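Side-chain contacts in glycosyltransferase (duf1792) (PDB 5V4A), which is the C-terminal GT-D-fold part of a larger glycosyltransferase, binds UDP and probably transfers a sugar from a nucleotide-activated donor: residues I170-S173 with R174-S178; Q185-R188 with E189-N193; K205-V208 with Y209-Q213. One frame throughout, in Å; residues are numbered along the deposited sequence.

Interaction 1 of 3, residues I170-S173 with R174-S178. With UDP (uridine-5'-diphosphate), chain C.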
loop_
_atom_site.group_PDB
_atom_site.type_symbol
_atom_site.label_atom_id
_atom_site.label_comp_id
_atom_site.label_asym_id
_atom_site.label_seq_id
_atom_site.Cartn_x
_atom_site.Cartn_y
_atom_site.Cartn_z
ATOM N N ILE A 170 24.008 -13.225 -7.697
ATOM C CA ILE A 170 24.938 -12.318 -7.023
ATOM C C ILE A 170 25.978 -11.816 -8.024
ATOM O O ILE A 170 26.629 -12.616 -8.709
ATOM C CB ILE A 170 25.637 -13.011 -5.841
ATOM C CG1 ILE A 170 24.636 -13.492 -4.780
ATOM C CG2 ILE A 170 26.649 -12.066 -5.221
ATOM C CD1 ILE A 170 23.554 -12.490 -4.382
ATOM N N CYS A 171 26.154 -10.489 -8.083
ATOM C CA CYS A 171 26.944 -9.792 -9.096
ATOM C C CYS A 171 28.094 -9.045 -8.441
ATOM O O CYS A 171 28.154 -9.011 -7.204
ATOM C CB CYS A 171 26.036 -8.825 -9.850
ATOM S SG CYS A 171 24.625 -9.653 -10.585
ATOM N N PRO A 172 29.023 -8.442 -9.199
ATOM C CA PRO A 172 30.015 -7.564 -8.562
ATOM C C PRO A 172 29.341 -6.408 -7.839
ATOM O O PRO A 172 28.387 -5.804 -8.340
ATOM C CB PRO A 172 30.868 -7.067 -9.741
ATOM C CG PRO A 172 30.752 -8.130 -10.762
ATOM C CD PRO A 172 29.336 -8.654 -10.632
ATOM N N SER A 173 29.861 -6.101 -6.647
ATOM C CA SER A 173 29.360 -4.984 -5.848
ATOM C C SER A 173 29.672 -3.631 -6.472
ATOM O O SER A 173 29.029 -2.632 -6.123
ATOM C CB SER A 173 29.942 -5.053 -4.435
ATOM O OG SER A 173 31.352 -4.969 -4.474
ATOM N N ARG A 174 30.657 -3.574 -7.362
ATOM C CA ARG A 174 30.997 -2.359 -8.080
ATOM C C ARG A 174 31.433 -2.772 -9.473
ATOM O O ARG A 174 31.845 -3.912 -9.688
ATOM C CB ARG A 174 32.130 -1.582 -7.381
ATOM C CG ARG A 174 33.430 -2.357 -7.323
ATOM C CD ARG A 174 34.439 -1.629 -6.435
ATOM N NE ARG A 174 35.812 -2.110 -6.624
ATOM C CZ ARG A 174 36.638 -1.670 -7.571
ATOM N NH1 ARG A 174 36.243 -0.726 -8.419
ATOM N NH2 ARG A 174 37.872 -2.164 -7.661
ATOM N N ASN A 175 31.342 -1.837 -10.418
ATOM C CA ASN A 175 31.753 -2.098 -11.800
ATOM C C ASN A 175 31.054 -3.342 -12.367
ATOM O O ASN A 175 31.666 -4.169 -13.049
ATOM C CB ASN A 175 33.273 -2.260 -11.889
ATOM C CG ASN A 175 34.033 -0.962 -11.654
ATOM O OD1 ASN A 175 33.462 0.130 -11.601
ATOM N ND2 ASN A 175 35.341 -1.086 -11.483
ATOM N N ALA A 176 29.763 -3.502 -12.058
ATOM C CA ALA A 176 29.039 -4.678 -12.540
ATOM C C ALA A 176 28.801 -4.629 -14.043
ATOM O O ALA A 176 28.546 -5.674 -14.656
ATOM C CB ALA A 176 27.688 -4.826 -11.833
ATOM N N TYR A 177 28.870 -3.444 -14.640
ATOM C CA TYR A 177 28.577 -3.333 -16.063
ATOM C C TYR A 177 29.473 -4.235 -16.904
ATOM O O TYR A 177 29.045 -4.719 -17.959
ATOM C CB TYR A 177 28.702 -1.887 -16.533
ATOM C CG TYR A 177 28.299 -1.759 -17.988
ATOM C CD1 TYR A 177 26.960 -1.595 -18.324
ATOM C CD2 TYR A 177 29.243 -1.822 -19.023
ATOM C CE1 TYR A 177 26.562 -1.496 -19.646
ATOM C CE2 TYR A 177 28.845 -1.718 -20.352
ATOM C CZ TYR A 177 27.497 -1.559 -20.646
ATOM O OH TYR A 177 27.078 -1.453 -21.951
ATOM N N SER A 178 30.710 -4.482 -16.474
ATOM C CA SER A 178 31.563 -5.318 -17.316
ATOM C C SER A 178 31.072 -6.760 -17.407
ATOM O O SER A 178 31.545 -7.502 -18.273
ATOM C CB SER A 178 33.010 -5.297 -16.811
ATOM O OG SER A 178 33.182 -6.172 -15.718
HETATM N N1 UDP C . 25.529 -1.907 -6.850
HETATM C C2 UDP C . 26.067 -3.144 -7.112
HETATM N N3 UDP C . 27.000 -3.173 -8.115
HETATM C C4 UDP C . 27.444 -2.104 -8.869
HETATM C C5 UDP C . 26.831 -0.855 -8.547
HETATM C C6 UDP C . 25.899 -0.797 -7.573
HETATM O O2 UDP C . 25.746 -4.151 -6.500
HETATM O O4 UDP C . 28.294 -2.290 -9.759
HETATM C "C1'" UDP C . 24.457 -1.833 -5.820
HETATM C "C2'" UDP C . 24.806 -1.206 -4.477
HETATM O "O2'" UDP C . 25.543 -2.113 -3.658
HETATM C "C3'" UDP C . 23.389 -0.899 -3.945
HETATM C "C4'" UDP C . 22.573 -0.631 -5.226
HETATM O "O4'" UDP C . 23.421 -1.025 -6.326
HETATM O "O3'" UDP C . 22.794 -2.011 -3.287
HETATM C "C5'" UDP C . 22.091 0.789 -5.413
HETATM O "O5'" UDP C . 21.485 1.008 -6.706
HETATM P PA UDP C . 21.045 2.457 -7.162
HETATM O O1A UDP C . 22.261 3.359 -7.358
HETATM O O2A UDP C . 20.134 2.280 -8.319
HETATM O O3A UDP C . 20.232 3.052 -5.875
HETATM P PB UDP C . 19.255 4.289 -5.665
HETATM O O1B UDP C . 19.136 4.877 -7.077
HETATM O O2B UDP C . 20.076 5.229 -4.751
HETATM O O3B UDP C . 17.935 3.862 -5.096
#
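P172 and A176 meet across a sharp turn, the ring carbon CD of P172 lying 4.3 Å from CB of A176, and together they frame the uracil of UDP. This is the close-packed part of the contact. The base donates from its N3 to P172 O, 3.0 Å away and nearly straight at 167°, while A176 N donates to uracil O4, also at 3.0 Å. Two backbone groups thus read a donor and its neighbouring acceptor on the base. Alanine suits the place: its methyl CB lies 3.3 Å from UDP O4 and adds no further bulk beside the base. P172 CB sits 3.3 Å from R174 O, so the rigid proline ring also packs on the inside of the turn. The loop follows parallel strand 165-171 and leads into helix 180-190, the usual nucleotide-binding place of an alpha/beta fold, at the C-terminal end of a strand. N175 takes the left-handed backbone conformation (phi 54°) that asparagine tolerates well, and its OD1 is held by D45 N. The outer side of the turn is looser. S173 CB and R174 CB both point away from the facing segment, and beyond CG the exposed arginine chain runs extended near the side chain of the UDP-binding Y43, a pose that may owe something to a crystal contact.

Interaction 2 of 3, residues Q185-R188 with E189-N193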
loop_
_atom_site.group_PDB
_atom_site.type_symbol
_atom_site.label_atom_id
_atom_site.label_comp_id
_atom_site.label_asym_id
_atom_site.label_seq_id
_atom_site.Cartn_x
_atom_site.Cartn_y
_atom_site.Cartn_z
ATOM N N GLN A 185 22.638 -13.630 -19.005
ATOM C CA GLN A 185 22.579 -15.061 -19.257
ATOM C C GLN A 185 22.106 -15.808 -18.020
ATOM O O GLN A 185 21.283 -16.729 -18.113
ATOM C CB GLN A 185 23.943 -15.563 -19.709
ATOM C CG GLN A 185 24.008 -17.043 -19.963
ATOM C CD GLN A 185 25.199 -17.411 -20.812
ATOM O OE1 GLN A 185 26.238 -16.751 -20.757
ATOM N NE2 GLN A 185 25.057 -18.464 -21.612
ATOM N N ALA A 186 22.576 -15.392 -16.846
ATOM C CA ALA A 186 22.112 -16.016 -15.614
ATOM C C ALA A 186 20.626 -15.780 -15.413
ATOM O O ALA A 186 19.906 -16.686 -14.990
ATOM C CB ALA A 186 22.903 -15.489 -14.417
ATOM N N VAL A 187 20.147 -14.575 -15.732
ATOM C CA VAL A 187 18.725 -14.279 -15.568
ATOM C C VAL A 187 17.888 -15.197 -16.445
ATOM O O VAL A 187 16.922 -15.807 -15.983
ATOM C CB VAL A 187 18.442 -12.797 -15.870
ATOM C CG1 VAL A 187 16.958 -12.579 -16.100
ATOM C CG2 VAL A 187 18.943 -11.917 -14.708
ATOM N N ARG A 188 18.273 -15.357 -17.716
ATOM C CA ARG A 188 17.486 -16.220 -18.589
ATOM C C ARG A 188 17.418 -17.648 -18.060
ATOM O O ARG A 188 16.380 -18.310 -18.198
ATOM C CB ARG A 188 18.058 -16.200 -20.007
ATOM C CG ARG A 188 18.039 -14.822 -20.661
ATOM C CD ARG A 188 18.563 -14.881 -22.131
ATOM N NE ARG A 188 18.824 -13.535 -22.636
ATOM C CZ ARG A 188 20.037 -13.020 -22.789
ATOM N NH1 ARG A 188 21.109 -13.750 -22.507
ATOM N NH2 ARG A 188 20.179 -11.777 -23.211
ATOM N N GLU A 189 18.497 -18.127 -17.436
ATOM C CA GLU A 189 18.557 -19.506 -16.963
ATOM C C GLU A 189 17.735 -19.740 -15.698
ATOM O O GLU A 189 17.262 -20.862 -15.478
ATOM C CB GLU A 189 20.011 -19.912 -16.700
ATOM C CG GLU A 189 20.223 -21.424 -16.623
ATOM C CD GLU A 189 20.955 -21.865 -15.365
ATOM O OE1 GLU A 189 20.757 -23.026 -14.937
ATOM O OE2 GLU A 189 21.731 -21.056 -14.811
ATOM N N HIS A 190 17.524 -18.714 -14.872
ATOM C CA HIS A 190 16.882 -18.922 -13.577
ATOM C C HIS A 190 15.573 -18.172 -13.392
ATOM O O HIS A 190 14.904 -18.379 -12.371
ATOM C CB HIS A 190 17.834 -18.509 -12.444
ATOM C CG HIS A 190 19.079 -19.330 -12.387
ATOM N ND1 HIS A 190 19.086 -20.635 -11.949
ATOM C CD2 HIS A 190 20.352 -19.039 -12.734
ATOM C CE1 HIS A 190 20.317 -21.107 -12.012
ATOM N NE2 HIS A 190 21.103 -20.164 -12.497
ATOM N N ALA A 191 15.164 -17.342 -14.349
ATOM C CA ALA A 191 14.042 -16.451 -14.082
ATOM C C ALA A 191 12.722 -17.206 -14.074
ATOM O O ALA A 191 11.844 -16.903 -13.261
ATOM C CB ALA A 191 14.006 -15.315 -15.105
ATOM N N ASP A 192 12.566 -18.196 -14.952
ATOM C CA ASP A 192 11.289 -18.918 -15.084
ATOM C C ASP A 192 10.206 -17.839 -15.179
ATOM O O ASP A 192 10.368 -16.867 -15.925
ATOM C CB ASP A 192 11.111 -19.917 -13.939
ATOM C CG ASP A 192 11.940 -21.183 -14.107
ATOM O OD1 ASP A 192 12.473 -21.684 -13.089
ATOM O OD2 ASP A 192 12.032 -21.700 -15.233
ATOM N N ASN A 193 9.149 -17.908 -14.380
ATOM C CA ASN A 193 8.136 -16.866 -14.371
ATOM C C ASN A 193 8.273 -15.929 -13.168
ATOM O O ASN A 193 7.312 -15.237 -12.823
ATOM C CB ASN A 193 6.750 -17.507 -14.414
ATOM C CG ASN A 193 6.499 -18.256 -15.722
ATOM O OD1 ASN A 193 6.502 -17.655 -16.797
ATOM N ND2 ASN A 193 6.289 -19.569 -15.633
HETATM O O HOH W 1 14.097 -19.564 -17.113
#
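V187 and A191 stand one helical turn apart, with V187 CG1 4.1 Å from A191 CB. The valine's chi1 of 163° sets CG1 anti to the backbone N, and this is the branch that meets the alanine. A191 points back toward the preceding turn, its CB 3.1 Å from V187 O, and the short methyl side chain keeps the packing against the sheet compact. Both residues face the five-stranded parallel sheet: V187 packs on V146 and A191 on L144, while A186 rests on I169. H190 leans across the preceding turn with its CG beside the backbone N, bringing CD2 to 3.3 Å from A186 O in an oblique approach. Over one face of its imidazole lies the E189 carboxylate, CD 3.2 Å above the plane and displaced toward the rim; the approach is too tight and too poorly angled to be read as a hydrogen bond. R188 extends away from these groups to a salt bridge with E214. Near the last turn of helix 180-190 the bonding becomes less regular. E189 N still bonds Q185 O at 3.2 Å, but H190 N reaches V187 O from above its carbonyl plane, and A191 N makes only a weak bond to that oxygen. D192 then turns to positive phi, and a water donates to R188 O and accepts from D192 N, linking the last turn to the chain that leaves it. The nearby carboxylate and the C-terminal end of the helix might somewhat favour a protonated H190.

Interaction 3 of 3, residues K205-V208 with Y209-Q213; sequences KVLV and YDLVQ
The V208 and V212 side chains pass each other at a slant on one side of helix 201-213, V208 CG1 meeting V212 CG2 at 4.0 Å. That V212 methyl also lies 3.1 Å from V208 O. Beta-branched valines suit this side, their methyls packing against the helix backbone and facing V26 and S24 of strand 24-27. On another side L207 and L211 run side by side, their CD1 methyls 3.8 Å apart; L207 CG lies anti to the backbone N (chi1 -174°), which carries CD1 along the helix to L211, and the pair faces helix 180-190. Y209 is the amphipathic member: its CB packs 3.5 Å from K205 O, and its ring carries Q213 NE2 3.4 Å above one face while D210 OD1 lies in plane at its edge. Q213 NE2 and Q213 N both bond Y209 O, from opposite faces of its carbonyl. The helix joins strands 195-199 and 218-220 in a beta-alpha-beta unit. D210, beside V206, makes salt bridges to K184 and R53. K205, in the first turns of the helix, forms salt bridges to D220 and the UDP phosphate, which would favour its positive charge and help offset the phosphate's negative charge.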
loop_
_atom_site.group_PDB
_atom_site.type_symbol
_atom_site.label_atom_id
_atom_site.label_comp_id
_atom_site.label_asym_id
_atom_site.label_seq_id
_atom_site.Cartn_x
_atom_site.Cartn_y
_atom_site.Cartn_z
ATOM N N LYS A 205 19.933 -0.304 -14.683
ATOM C CA LYS A 205 19.061 0.404 -15.618
ATOM C C LYS A 205 19.134 -0.212 -17.007
ATOM O O LYS A 205 18.109 -0.359 -17.688
ATOM C CB LYS A 205 19.443 1.883 -15.673
ATOM C CG LYS A 205 19.168 2.616 -14.361
ATOM C CD LYS A 205 20.298 2.592 -13.397
ATOM C CE LYS A 205 19.969 3.404 -12.135
ATOM N NZ LYS A 205 19.185 2.719 -11.043
ATOM N N VAL A 206 20.335 -0.594 -17.430
ATOM C CA VAL A 206 20.497 -1.249 -18.718
ATOM C C VAL A 206 19.930 -2.655 -18.670
ATOM O O VAL A 206 19.374 -3.153 -19.656
ATOM C CB VAL A 206 21.981 -1.264 -19.107
ATOM C CG1 VAL A 206 22.129 -1.785 -20.515
ATOM C CG2 VAL A 206 22.591 0.119 -18.941
ATOM N N LEU A 207 20.111 -3.331 -17.533
ATOM C CA LEU A 207 19.587 -4.675 -17.353
ATOM C C LEU A 207 18.068 -4.691 -17.478
ATOM O O LEU A 207 17.503 -5.468 -18.263
ATOM C CB LEU A 207 20.049 -5.215 -15.992
ATOM C CG LEU A 207 19.753 -6.672 -15.610
ATOM C CD1 LEU A 207 20.076 -7.648 -16.739
ATOM C CD2 LEU A 207 20.451 -7.073 -14.308
ATOM N N VAL A 208 17.382 -3.843 -16.705
ATOM C CA VAL A 208 15.922 -3.825 -16.803
ATOM C C VAL A 208 15.498 -3.528 -18.236
ATOM O O VAL A 208 14.615 -4.193 -18.786
ATOM C CB VAL A 208 15.301 -2.814 -15.828
ATOM C CG1 VAL A 208 13.807 -2.625 -16.208
ATOM C CG2 VAL A 208 15.425 -3.302 -14.401
ATOM N N TYR A 209 16.080 -2.492 -18.844
ATOM C CA TYR A 209 15.691 -2.158 -20.215
ATOM C C TYR A 209 15.862 -3.354 -21.141
ATOM O O TYR A 209 14.943 -3.710 -21.895
ATOM C CB TYR A 209 16.493 -0.972 -20.742
ATOM C CG TYR A 209 16.071 -0.609 -22.145
ATOM C CD1 TYR A 209 15.100 0.340 -22.368
ATOM C CD2 TYR A 209 16.632 -1.243 -23.250
ATOM C CE1 TYR A 209 14.695 0.654 -23.660
ATOM C CE2 TYR A 209 16.226 -0.939 -24.548
ATOM C CZ TYR A 209 15.269 0.021 -24.741
ATOM O OH TYR A 209 14.861 0.339 -26.020
ATOM N N ASP A 210 17.034 -3.991 -21.096
ATOM C CA ASP A 210 17.306 -5.110 -21.991
ATOM C C ASP A 210 16.372 -6.275 -21.713
ATOM O O ASP A 210 15.926 -6.960 -22.640
ATOM C CB ASP A 210 18.766 -5.563 -21.854
ATOM C CG ASP A 210 19.736 -4.679 -22.613
ATOM O OD1 ASP A 210 19.296 -3.810 -23.394
ATOM O OD2 ASP A 210 20.954 -4.864 -22.429
ATOM N N LEU A 211 16.087 -6.535 -20.438
ATOM C CA LEU A 211 15.200 -7.633 -20.084
ATOM C C LEU A 211 13.765 -7.362 -20.524
ATOM O O LEU A 211 13.073 -8.288 -20.957
ATOM C CB LEU A 211 15.259 -7.874 -18.572
ATOM C CG LEU A 211 16.515 -8.563 -18.045
ATOM C CD1 LEU A 211 16.451 -8.641 -16.525
ATOM C CD2 LEU A 211 16.680 -9.940 -18.666
ATOM N N VAL A 212 13.325 -6.100 -20.481
ATOM C CA VAL A 212 11.987 -5.755 -20.962
ATOM C C VAL A 212 11.847 -6.091 -22.442
ATOM O O VAL A 212 10.823 -6.626 -22.886
ATOM C CB VAL A 212 11.701 -4.263 -20.704
ATOM C CG1 VAL A 212 10.476 -3.803 -21.487
ATOM C CG2 VAL A 212 11.519 -4.003 -19.197
ATOM N N GLN A 213 12.890 -5.825 -23.219
ATOM C CA GLN A 213 12.817 -6.091 -24.654
ATOM C C GLN A 213 12.623 -7.577 -24.929
ATOM O O GLN A 213 12.102 -7.956 -25.987
ATOM C CB GLN A 213 14.079 -5.574 -25.341
ATOM C CG GLN A 213 14.380 -4.102 -25.069
ATOM C CD GLN A 213 13.167 -3.182 -25.177
ATOM O OE1 GLN A 213 12.445 -3.183 -26.177
ATOM N NE2 GLN A 213 12.944 -2.384 -24.137
#

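Interaction 3 is a buried contact, interaction 2 is partly buried and interaction 1 lies at the surface beside the ligand. Interactions 1 and 2 belong to consecutive elements, the loop after strand 165-171 and the end of helix 180-190, yet do not touch, whereas helices 180-190 and 201-213 pack directly: V187 CG1 of interaction 2 lies 3.7 Å from L211 CD2 of interaction 3. Chemistry follows place. Residues 170-178 present backbone polar groups to the base; residues 205-213 offer regular helix bonds, apolar layers and one lysine to the phosphate; residues 185-193 combine sheet-facing alkyl groups with charged and imidazole side chains at a helix end, away from UDP.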